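Local coordinates for Lmo0135 protein (Listeria monocytogenes EGD-e, PDB 5ISU) that probably binds peptides outside the cell as the substrate-binding component of an ABC transporter, at residues A[257-263]-A[462-468]; A[303-307]-A[452-456]; A[409-415]-A[430-434]. All blocks are in the same frame, centred on the assembly; numbering follows the deposited sequence.

Contact 1 (A[257-263]-A[462-468])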
loop_
_atom_site.group_PDB
_atom_site.type_symbol
_atom_site.label_atom_id
_atom_site.label_comp_id
_atom_site.label_asym_id
_atom_site.label_seq_id
_atom_site.Cartn_x
_atom_site.Cartn_y
_atom_site.Cartn_z
ATOM N N ARG A 257 0.501 1.057 -6.856
ATOM C CA ARG A 257 -0.910 1.313 -6.750
ATOM C C ARG A 257 -1.617 0.976 -8.059
ATOM O O ARG A 257 -1.147 1.353 -9.137
ATOM C CB ARG A 257 -1.168 2.770 -6.402
ATOM C CG ARG A 257 -2.647 3.120 -6.318
ATOM C CD ARG A 257 -2.870 4.545 -5.858
ATOM N NE ARG A 257 -4.302 4.882 -5.746
ATOM C CZ ARG A 257 -5.087 5.277 -6.755
ATOM N NH1 ARG A 257 -6.369 5.567 -6.521
ATOM N NH2 ARG A 257 -4.619 5.377 -8.002
ATOM N N LEU A 258 -2.710 0.227 -7.956
ATOM C CA LEU A 258 -3.566 -0.026 -9.092
ATOM C C LEU A 258 -4.752 0.947 -9.010
ATOM O O LEU A 258 -5.397 1.052 -7.980
ATOM C CB LEU A 258 -4.116 -1.460 -9.102
ATOM C CG LEU A 258 -5.244 -1.658 -10.127
ATOM C CD1 LEU A 258 -4.753 -1.530 -11.568
ATOM C CD2 LEU A 258 -5.987 -2.972 -9.940
ATOM N N SER A 259 -5.004 1.665 -10.093
ATOM C CA SER A 259 -6.171 2.544 -10.237
ATOM C C SER A 259 -7.118 1.705 -11.075
ATOM O O SER A 259 -6.699 1.178 -12.117
ATOM C CB SER A 259 -5.801 3.809 -10.995
ATOM O OG SER A 259 -6.950 4.590 -11.309
ATOM N N TYR A 260 -8.361 1.536 -10.613
ATOM C CA TYR A 260 -9.321 0.719 -11.332
ATOM C C TYR A 260 -10.762 1.139 -11.135
ATOM O O TYR A 260 -11.074 1.920 -10.252
ATOM C CB TYR A 260 -9.172 -0.733 -10.896
ATOM C CG TYR A 260 -9.592 -1.032 -9.479
ATOM C CD1 TYR A 260 -8.805 -0.648 -8.401
ATOM C CD2 TYR A 260 -10.769 -1.698 -9.212
ATOM C CE1 TYR A 260 -9.177 -0.913 -7.099
ATOM C CE2 TYR A 260 -11.154 -1.999 -7.905
ATOM C CZ TYR A 260 -10.356 -1.601 -6.852
ATOM O OH TYR A 260 -10.728 -1.877 -5.557
ATOM N N ALA A 261 -11.632 0.602 -11.983
ATOM C CA ALA A 261 -13.067 0.808 -11.886
ATOM C C ALA A 261 -13.710 -0.527 -11.532
ATOM O O ALA A 261 -13.315 -1.545 -12.051
ATOM C CB ALA A 261 -13.605 1.306 -13.200
ATOM N N THR A 262 -14.695 -0.511 -10.647
ATOM C CA THR A 262 -15.416 -1.718 -10.243
ATOM C C THR A 262 -16.789 -1.707 -10.875
ATOM O O THR A 262 -17.372 -0.652 -11.016
ATOM C CB THR A 262 -15.705 -1.713 -8.735
ATOM O OG1 THR A 262 -16.649 -0.672 -8.445
ATOM C CG2 THR A 262 -14.457 -1.482 -7.917
ATOM N N PHE A 263 -17.325 -2.872 -11.221
ATOM C CA PHE A 263 -18.699 -2.965 -11.768
ATOM C C PHE A 263 -19.551 -3.593 -10.675
ATOM O O PHE A 263 -19.291 -4.730 -10.282
ATOM C CB PHE A 263 -18.754 -3.795 -13.047
ATOM C CG PHE A 263 -17.934 -3.222 -14.184
ATOM C CD1 PHE A 263 -18.294 -2.027 -14.779
ATOM C CD2 PHE A 263 -16.847 -3.915 -14.697
ATOM C CE1 PHE A 263 -17.551 -1.501 -15.824
ATOM C CE2 PHE A 263 -16.109 -3.402 -15.751
ATOM C CZ PHE A 263 -16.463 -2.193 -16.313
ATOM N N ILE A 462 -13.534 -6.268 -12.831
ATOM C CA ILE A 462 -13.173 -4.862 -12.699
ATOM C C ILE A 462 -12.551 -4.448 -14.024
ATOM O O ILE A 462 -12.461 -5.256 -14.936
ATOM C CB ILE A 462 -12.134 -4.630 -11.588
ATOM C CG1 ILE A 462 -10.814 -5.358 -11.912
ATOM C CG2 ILE A 462 -12.697 -5.075 -10.245
ATOM C CD1 ILE A 462 -9.643 -4.900 -11.073
ATOM N N TYR A 463 -12.138 -3.193 -14.113
ATOM C CA TYR A 463 -11.395 -2.681 -15.258
ATOM C C TYR A 463 -10.107 -2.075 -14.684
ATOM O O TYR A 463 -10.147 -0.978 -14.146
ATOM C CB TYR A 463 -12.178 -1.623 -16.050
ATOM C CG TYR A 463 -11.432 -1.171 -17.293
ATOM C CD1 TYR A 463 -11.532 -1.883 -18.471
ATOM C CD2 TYR A 463 -10.594 -0.060 -17.270
ATOM C CE1 TYR A 463 -10.839 -1.502 -19.601
ATOM C CE2 TYR A 463 -9.901 0.334 -18.387
ATOM C CZ TYR A 463 -10.029 -0.393 -19.563
ATOM O OH TYR A 463 -9.354 -0.009 -20.718
ATOM N N PRO A 464 -8.985 -2.820 -14.710
ATOM C CA PRO A 464 -7.715 -2.242 -14.210
ATOM C C PRO A 464 -7.267 -1.138 -15.152
ATOM O O PRO A 464 -7.086 -1.388 -16.325
ATOM C CB PRO A 464 -6.730 -3.417 -14.241
ATOM C CG PRO A 464 -7.563 -4.644 -14.502
ATOM C CD PRO A 464 -8.809 -4.198 -15.192
ATOM N N ILE A 465 -7.114 0.080 -14.641
ATOM C CA ILE A 465 -6.752 1.202 -15.481
ATOM C C ILE A 465 -5.247 1.374 -15.595
ATOM O O ILE A 465 -4.697 1.313 -16.684
ATOM C CB ILE A 465 -7.354 2.514 -14.946
ATOM C CG1 ILE A 465 -8.882 2.434 -14.890
ATOM C CG2 ILE A 465 -6.925 3.686 -15.818
ATOM C CD1 ILE A 465 -9.517 3.600 -14.155
ATOM N N SER A 466 -4.587 1.614 -14.472
ATOM C CA SER A 466 -3.148 1.862 -14.490
ATOM C C SER A 466 -2.412 1.529 -13.211
ATOM O O SER A 466 -3.020 1.474 -12.142
ATOM C CB SER A 466 -2.908 3.338 -14.808
ATOM O OG SER A 466 -3.562 4.201 -13.875
ATOM N N TYR A 467 -1.117 1.240 -13.348
ATOM C CA TYR A 467 -0.254 1.062 -12.211
ATOM C C TYR A 467 0.365 2.433 -12.089
ATOM O O TYR A 467 1.062 2.897 -13.006
ATOM C CB TYR A 467 0.804 -0.026 -12.418
ATOM C CG TYR A 467 0.193 -1.335 -12.846
ATOM C CD1 TYR A 467 -0.855 -1.897 -12.112
ATOM C CD2 TYR A 467 0.658 -2.020 -13.960
ATOM C CE1 TYR A 467 -1.443 -3.083 -12.488
ATOM C CE2 TYR A 467 0.079 -3.222 -14.342
ATOM C CZ TYR A 467 -0.984 -3.745 -13.597
ATOM O OH TYR A 467 -1.604 -4.935 -13.947
ATOM N N ASP A 468 0.070 3.095 -10.973
ATOM C CA ASP A 468 0.478 4.476 -10.743
ATOM C C ASP A 468 1.849 4.717 -10.099
ATOM O O ASP A 468 2.359 3.901 -9.344
ATOM C CB ASP A 468 -0.603 5.158 -9.908
ATOM C CG ASP A 468 -1.921 5.300 -10.654
ATOM O OD1 ASP A 468 -2.038 4.834 -11.817
ATOM O OD2 ASP A 468 -2.848 5.902 -10.068
HETATM O O HOH W 1 -5.845 5.990 -13.267
#
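Ser259 and the pair Ile465-Ser466 mark the point where two antiparallel strands slip register. Ser259 N donates to Ser466 O (2.9 Å), while Ser259 O accepts from two successive amides, Ile465 N at 2.8 Å and Ser466 N at 3.2 Å. This is a classic beta bulge. Beyond it Ala261 and Tyr463 exchange both backbone bonds. The tightly packed face carries Leu258, Tyr260, Ile462, Pro464 and Tyr467. There Leu258 CD1 touches both Pro464 CB and Tyr467 CE1, each 3.8 Å away, and Ile462 CD1 reaches the Tyr260 ring at CD2 (3.9 Å). The strands 248-263 and 462-475 belong to the mixed sheet of a type 2 periplasmic-binding-protein fold, with strand 395-400 on the far side of 248-263. The other face is more polar, and at its end Arg257 is partly exposed. Arg257, fully extended from CG to NE, lies alongside Asp468 and points the same way, Arg257 NH2 meeting Asp468 OD2 at 2.8 Å in a salt bridge whose hydrogen bond is bent and weak. Ser466 OG donates to the syn lone pair of Asp468 OD1 (2.6 Å), and a water joins Ser259 OG to Ser466 OG.

Contact 2 (A[303-307]-A[452-456])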
loop_
_atom_site.group_PDB
_atom_site.type_symbol
_atom_site.label_atom_id
_atom_site.label_comp_id
_atom_site.label_asym_id
_atom_site.label_seq_id
_atom_site.Cartn_x
_atom_site.Cartn_y
_atom_site.Cartn_z
ATOM N N SER A 303 -3.022 -4.291 -16.631
ATOM C CA SER A 303 -3.482 -5.504 -17.304
ATOM C C SER A 303 -4.092 -6.429 -16.238
ATOM O O SER A 303 -5.323 -6.583 -16.153
ATOM C CB SER A 303 -2.315 -6.158 -18.073
ATOM O OG SER A 303 -1.166 -6.321 -17.247
ATOM N N SER A 304 -3.234 -7.000 -15.406
ATOM C CA SER A 304 -3.670 -7.845 -14.315
ATOM C C SER A 304 -4.267 -7.035 -13.172
ATOM O O SER A 304 -3.978 -5.839 -13.038
ATOM C CB SER A 304 -2.488 -8.605 -13.759
ATOM O OG SER A 304 -2.888 -9.328 -12.615
ATOM N N PHE A 305 -5.076 -7.692 -12.329
ATOM C CA PHE A 305 -5.642 -7.033 -11.140
ATOM C C PHE A 305 -4.551 -6.873 -10.049
ATOM O O PHE A 305 -4.700 -6.099 -9.104
ATOM C CB PHE A 305 -6.885 -7.767 -10.605
ATOM C CG PHE A 305 -6.580 -9.016 -9.860
ATOM C CD1 PHE A 305 -6.239 -8.965 -8.514
ATOM C CD2 PHE A 305 -6.638 -10.249 -10.483
ATOM C CE1 PHE A 305 -5.953 -10.129 -7.804
ATOM C CE2 PHE A 305 -6.352 -11.411 -9.778
ATOM C CZ PHE A 305 -6.007 -11.348 -8.438
ATOM N N LEU A 306 -3.456 -7.603 -10.210
ATOM C CA LEU A 306 -2.304 -7.514 -9.349
ATOM C C LEU A 306 -1.326 -6.468 -9.879
ATOM O O LEU A 306 -1.189 -6.330 -11.096
ATOM C CB LEU A 306 -1.545 -8.827 -9.414
ATOM C CG LEU A 306 -2.212 -10.121 -9.000
ATOM C CD1 LEU A 306 -1.184 -11.215 -9.170
ATOM C CD2 LEU A 306 -2.652 -10.026 -7.553
ATOM N N THR A 307 -0.623 -5.783 -8.976
ATOM C CA THR A 307 0.444 -4.843 -9.352
ATOM C C THR A 307 1.715 -5.635 -9.662
ATOM O O THR A 307 1.811 -6.813 -9.314
ATOM C CB THR A 307 0.703 -3.782 -8.260
ATOM O OG1 THR A 307 0.813 -4.415 -6.969
ATOM C CG2 THR A 307 -0.436 -2.772 -8.243
ATOM N N ILE A 452 -6.304 -17.409 -11.504
ATOM C CA ILE A 452 -7.078 -16.377 -10.790
ATOM C C ILE A 452 -7.057 -15.064 -11.576
ATOM O O ILE A 452 -8.113 -14.472 -11.824
ATOM C CB ILE A 452 -6.585 -16.201 -9.336
ATOM C CG1 ILE A 452 -6.869 -17.491 -8.543
ATOM C CG2 ILE A 452 -7.275 -15.013 -8.670
ATOM C CD1 ILE A 452 -6.296 -17.511 -7.150
ATOM N N GLN A 453 -5.868 -14.666 -12.029
ATOM C CA GLN A 453 -5.709 -13.446 -12.837
ATOM C C GLN A 453 -6.491 -13.593 -14.133
ATOM O O GLN A 453 -7.181 -12.668 -14.563
ATOM C CB GLN A 453 -4.218 -13.124 -13.114
ATOM C CG GLN A 453 -3.412 -12.738 -11.872
ATOM C CD GLN A 453 -1.938 -12.533 -12.163
ATOM O OE1 GLN A 453 -1.507 -11.464 -12.631
ATOM N NE2 GLN A 453 -1.147 -13.552 -11.870
ATOM N N ASN A 454 -6.389 -14.762 -14.749
ATOM C CA ASN A 454 -7.142 -15.041 -15.970
ATOM C C ASN A 454 -8.653 -15.041 -15.771
ATOM O O ASN A 454 -9.365 -14.460 -16.586
ATOM C CB ASN A 454 -6.655 -16.334 -16.635
ATOM C CG ASN A 454 -5.407 -16.099 -17.470
ATOM O OD1 ASN A 454 -4.329 -16.619 -17.190
ATOM N ND2 ASN A 454 -5.540 -15.245 -18.464
ATOM N N THR A 455 -9.146 -15.624 -14.675
ATOM C CA THR A 455 -10.599 -15.654 -14.446
ATOM C C THR A 455 -11.150 -14.253 -14.201
ATOM O O THR A 455 -12.169 -13.876 -14.776
ATOM C CB THR A 455 -10.994 -16.569 -13.285
ATOM O OG1 THR A 455 -10.436 -17.875 -13.488
ATOM C CG2 THR A 455 -12.520 -16.684 -13.174
ATOM N N ILE A 456 -10.473 -13.474 -13.367
ATOM C CA ILE A 456 -10.902 -12.099 -13.098
ATOM C C ILE A 456 -10.957 -11.264 -14.387
ATOM O O ILE A 456 -11.917 -10.491 -14.604
ATOM C CB ILE A 456 -9.971 -11.415 -12.053
ATOM C CG1 ILE A 456 -10.144 -12.058 -10.659
ATOM C CG2 ILE A 456 -10.215 -9.911 -11.979
ATOM C CD1 ILE A 456 -11.551 -12.010 -10.097
HETATM O O HOH W 2 -6.500 -9.722 -13.939
#
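Ser304 and Gln453 supply the direct polar link between a loop and a helix: Ser304 OG donates to Gln453 OE1 at 2.5 Å, in the carbonyl plane and on a lone pair. Ser304 OG also accepts from Leu306 N (3.0 Å, 164°), closing an ST turn, so the serine organises its own loop while it reaches across to the helix. A chi1 of 174° swings the hydroxyl away from its own nitrogen and beside the carbonyl carbon, where the amide two residues on can meet it. A water adds a second, indirect link, accepting from Phe305 N and donating to Gln453 O.

The apolar part centres on Phe305. Its ring stands almost perpendicular to the Gln453 amide, the planes 86° apart, and presents an edge to the helix backbone, Phe305 CE2 lying 3.7 Å from Gln453 CA. Ile452 CG2 and Ile456 CB, one helical turn apart, come within 3.9 Å of Phe305 CE2 and Phe305 CD2 respectively. Leu306 crosses the glutamine at about a right angle and sets Leu306 CD1 against the amide carbon, Gln453 CD, at 3.4 Å. The helix, 442-458, thus receives the loop that follows strand 299-301.

Gln453 is also bound beyond the contact, OE1 by Thr314 N and NE2 to Tyr312 O and Tyr449 O. Bonds to both ends of the amide probably fix its rotation, so that a buried carbonyl oxygen is satisfied by both Ser304 OG and Thr314 N.

Contact 3 (A[409-415]-A[430-434])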
loop_
_atom_site.group_PDB
_atom_site.type_symbol
_atom_site.label_atom_id
_atom_site.label_comp_id
_atom_site.label_asym_id
_atom_site.label_seq_id
_atom_site.Cartn_x
_atom_site.Cartn_y
_atom_site.Cartn_z
ATOM N N TYR A 409 -4.753 -10.121 -1.490
ATOM C CA TYR A 409 -5.819 -9.603 -2.340
ATOM C C TYR A 409 -7.154 -10.309 -2.152
ATOM O O TYR A 409 -8.155 -9.850 -2.695
ATOM C CB TYR A 409 -5.427 -9.696 -3.814
ATOM C CG TYR A 409 -4.267 -8.829 -4.281
ATOM C CD1 TYR A 409 -2.960 -9.090 -3.894
ATOM C CD2 TYR A 409 -4.471 -7.825 -5.212
ATOM C CE1 TYR A 409 -1.903 -8.330 -4.372
ATOM C CE2 TYR A 409 -3.427 -7.062 -5.692
ATOM C CZ TYR A 409 -2.146 -7.322 -5.280
ATOM O OH TYR A 409 -1.116 -6.541 -5.785
ATOM N N LYS A 410 -7.178 -11.408 -1.404
ATOM C CA LYS A 410 -8.433 -12.156 -1.155
ATOM C C LYS A 410 -9.612 -11.323 -0.669
ATOM O O LYS A 410 -10.747 -11.556 -1.094
ATOM C CB LYS A 410 -8.222 -13.230 -0.088
ATOM C CG LYS A 410 -7.444 -14.446 -0.533
ATOM C CD LYS A 410 -7.424 -15.546 0.530
ATOM C CE LYS A 410 -6.845 -15.067 1.854
ATOM N NZ LYS A 410 -6.453 -16.231 2.697
ATOM N N SER A 411 -9.334 -10.387 0.247
ATOM C CA SER A 411 -10.354 -9.527 0.871
ATOM C C SER A 411 -11.053 -8.566 -0.118
ATOM O O SER A 411 -12.020 -7.879 0.235
ATOM C CB SER A 411 -9.726 -8.747 2.039
ATOM O OG SER A 411 -8.633 -7.937 1.596
ATOM N N LEU A 412 -10.551 -8.527 -1.352
ATOM C CA LEU A 412 -11.128 -7.706 -2.421
ATOM C C LEU A 412 -11.871 -8.558 -3.448
ATOM O O LEU A 412 -12.567 -8.008 -4.305
ATOM C CB LEU A 412 -10.020 -6.945 -3.158
ATOM C CG LEU A 412 -9.238 -5.893 -2.379
ATOM C CD1 LEU A 412 -7.804 -5.812 -2.876
ATOM C CD2 LEU A 412 -9.928 -4.543 -2.451
ATOM N N TYR A 413 -11.704 -9.879 -3.399
ATOM C CA TYR A 413 -12.351 -10.758 -4.416
ATOM C C TYR A 413 -13.128 -11.996 -3.930
ATOM O O TYR A 413 -13.811 -12.637 -4.746
ATOM C CB TYR A 413 -11.308 -11.152 -5.472
ATOM C CG TYR A 413 -10.738 -9.936 -6.136
ATOM C CD1 TYR A 413 -11.491 -9.237 -7.062
ATOM C CD2 TYR A 413 -9.487 -9.443 -5.799
ATOM C CE1 TYR A 413 -11.018 -8.090 -7.664
ATOM C CE2 TYR A 413 -8.989 -8.283 -6.397
ATOM C CZ TYR A 413 -9.766 -7.616 -7.336
ATOM O OH TYR A 413 -9.340 -6.468 -7.959
ATOM N N LEU A 414 -13.028 -12.347 -2.643
ATOM C CA LEU A 414 -13.814 -13.494 -2.112
ATOM C C LEU A 414 -15.285 -13.088 -2.030
ATOM O O LEU A 414 -15.594 -11.917 -1.810
ATOM C CB LEU A 414 -13.324 -13.951 -0.724
ATOM C CG LEU A 414 -11.946 -14.624 -0.617
ATOM C CD1 LEU A 414 -11.505 -14.728 0.839
ATOM C CD2 LEU A 414 -11.951 -15.998 -1.274
ATOM N N SER A 415 -16.184 -14.051 -2.199
ATOM C CA SER A 415 -17.634 -13.774 -2.145
ATOM C C SER A 415 -18.058 -13.016 -0.894
ATOM O O SER A 415 -18.839 -12.072 -0.980
ATOM C CB SER A 415 -18.447 -15.075 -2.219
ATOM O OG SER A 415 -18.237 -15.745 -3.443
ATOM N N ASP A 430 -13.183 -18.869 -5.534
ATOM C CA ASP A 430 -12.863 -18.812 -4.109
ATOM C C ASP A 430 -12.082 -20.058 -3.652
ATOM O O ASP A 430 -11.221 -19.949 -2.779
ATOM C CB ASP A 430 -14.129 -18.572 -3.258
ATOM C CG ASP A 430 -14.719 -17.138 -3.439
ATOM O OD1 ASP A 430 -14.241 -16.362 -4.309
ATOM O OD2 ASP A 430 -15.674 -16.791 -2.706
ATOM N N ALA A 431 -12.351 -21.211 -4.273
ATOM C CA ALA A 431 -11.624 -22.460 -3.955
ATOM C C ALA A 431 -10.163 -22.346 -4.397
ATOM O O ALA A 431 -9.271 -22.865 -3.722
ATOM C CB ALA A 431 -12.293 -23.681 -4.600
ATOM N N LEU A 432 -9.935 -21.670 -5.531
ATOM C CA LEU A 432 -8.575 -21.407 -6.019
ATOM C C LEU A 432 -7.816 -20.482 -5.049
ATOM O O LEU A 432 -6.652 -20.738 -4.732
ATOM C CB LEU A 432 -8.580 -20.795 -7.431
ATOM C CG LEU A 432 -8.790 -21.753 -8.612
ATOM C CD1 LEU A 432 -9.072 -20.984 -9.894
ATOM C CD2 LEU A 432 -7.586 -22.683 -8.786
ATOM N N TRP A 433 -8.473 -19.410 -4.594
ATOM C CA TRP A 433 -7.855 -18.499 -3.630
ATOM C C TRP A 433 -7.363 -19.292 -2.436
ATOM O O TRP A 433 -6.194 -19.194 -2.081
ATOM C CB TRP A 433 -8.809 -17.405 -3.141
ATOM C CG TRP A 433 -9.048 -16.224 -4.090
ATOM C CD1 TRP A 433 -10.197 -15.940 -4.784
ATOM C CD2 TRP A 433 -8.133 -15.159 -4.394
ATOM N NE1 TRP A 433 -10.047 -14.776 -5.486
ATOM C CE2 TRP A 433 -8.793 -14.277 -5.268
ATOM C CE3 TRP A 433 -6.826 -14.857 -3.996
ATOM C CZ2 TRP A 433 -8.174 -13.115 -5.781
ATOM C CZ3 TRP A 433 -6.220 -13.713 -4.502
ATOM C CH2 TRP A 433 -6.898 -12.856 -5.379
ATOM N N GLU A 434 -8.245 -20.104 -1.844
ATOM C CA GLU A 434 -7.868 -20.916 -0.670
ATOM C C GLU A 434 -6.797 -21.959 -0.971
ATOM O O GLU A 434 -5.913 -22.188 -0.158
ATOM C CB GLU A 434 -9.086 -21.539 0.004
ATOM C CG GLU A 434 -9.948 -20.482 0.695
ATOM C CD GLU A 434 -10.906 -21.063 1.730
ATOM O OE1 GLU A 434 -11.239 -22.272 1.648
ATOM O OE2 GLU A 434 -11.326 -20.304 2.636
#
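Trp433 and Asp430 both turn CG anti to their own carbonyl carbons (chi1 -78° and -69°), and so send an indole and a carboxylate from one face of helix 427-438 toward the chain at 409-415. The indole lies beneath Lys410, whose CA sits over the six-membered ring of Trp433, 4.3 Å from its centroid and 11° off the normal, in a CH-pi contact. Lys410 and Trp433 run past each other in opposite directions, with Lys410 CG 3.5 Å from Trp433 CE3. Tyr409 CB approaches Trp433 CH2 at 3.8 Å, and Tyr413 CB lies 3.7 Å from Trp433 CZ2, so the indole is lined along its benzo part by three residues of the short turn. Trp433 also touches Ile452 of helix 442-458, which places it between the 409-415 chain and the next helix. Leu414 CD2 touches both Trp433 CB and Asp430 CG.

At the other end, Asp430 OD2 takes two bonds from one residue. Ser415 N arrives on the syn side of Asp430 OD2 at 2.8 Å, whereas Ser415 OG comes to Asp430 OD2 from above the carboxylate plane at 2.9 Å. The turn itself is tied by Lys410 O, which accepts from both Tyr413 N and Leu414 N. Lys410 NZ is engaged by Asp407, and Tyr413 OH by Tyr400.

Trp433 NE1 is buried without a partner in the model, and the ring contributes through packing and the CH-pi contact. Directional bonding falls to Asp430, whose probable negative charge would be eased by the two serine donors.

Contacts 1 and 2 are buried, whereas contact 3 is only partly so, and their chemistry follows. Contact 1 is chiefly backbone hydrogen bonding within a sheet; contact 2 seats a loop on a helix through one buried amide and an aromatic edge; contact 3 rests on an indole plate and a carboxylate gripped at the more open side. Strand 462-475 follows helix 442-458, which follows helix 427-438, so the second segments of the three contacts lie on consecutive elements of the chain. Tyr467 OH joins contact 1 to contact 2 through probable hydrogen bonds with Ser304 O and Ser303 N. Phe305 then packs on Trp433 and Tyr413, linking contact 2 to contact 3, and Ile462 CD1 comes 3.5 Å from Tyr413 OH.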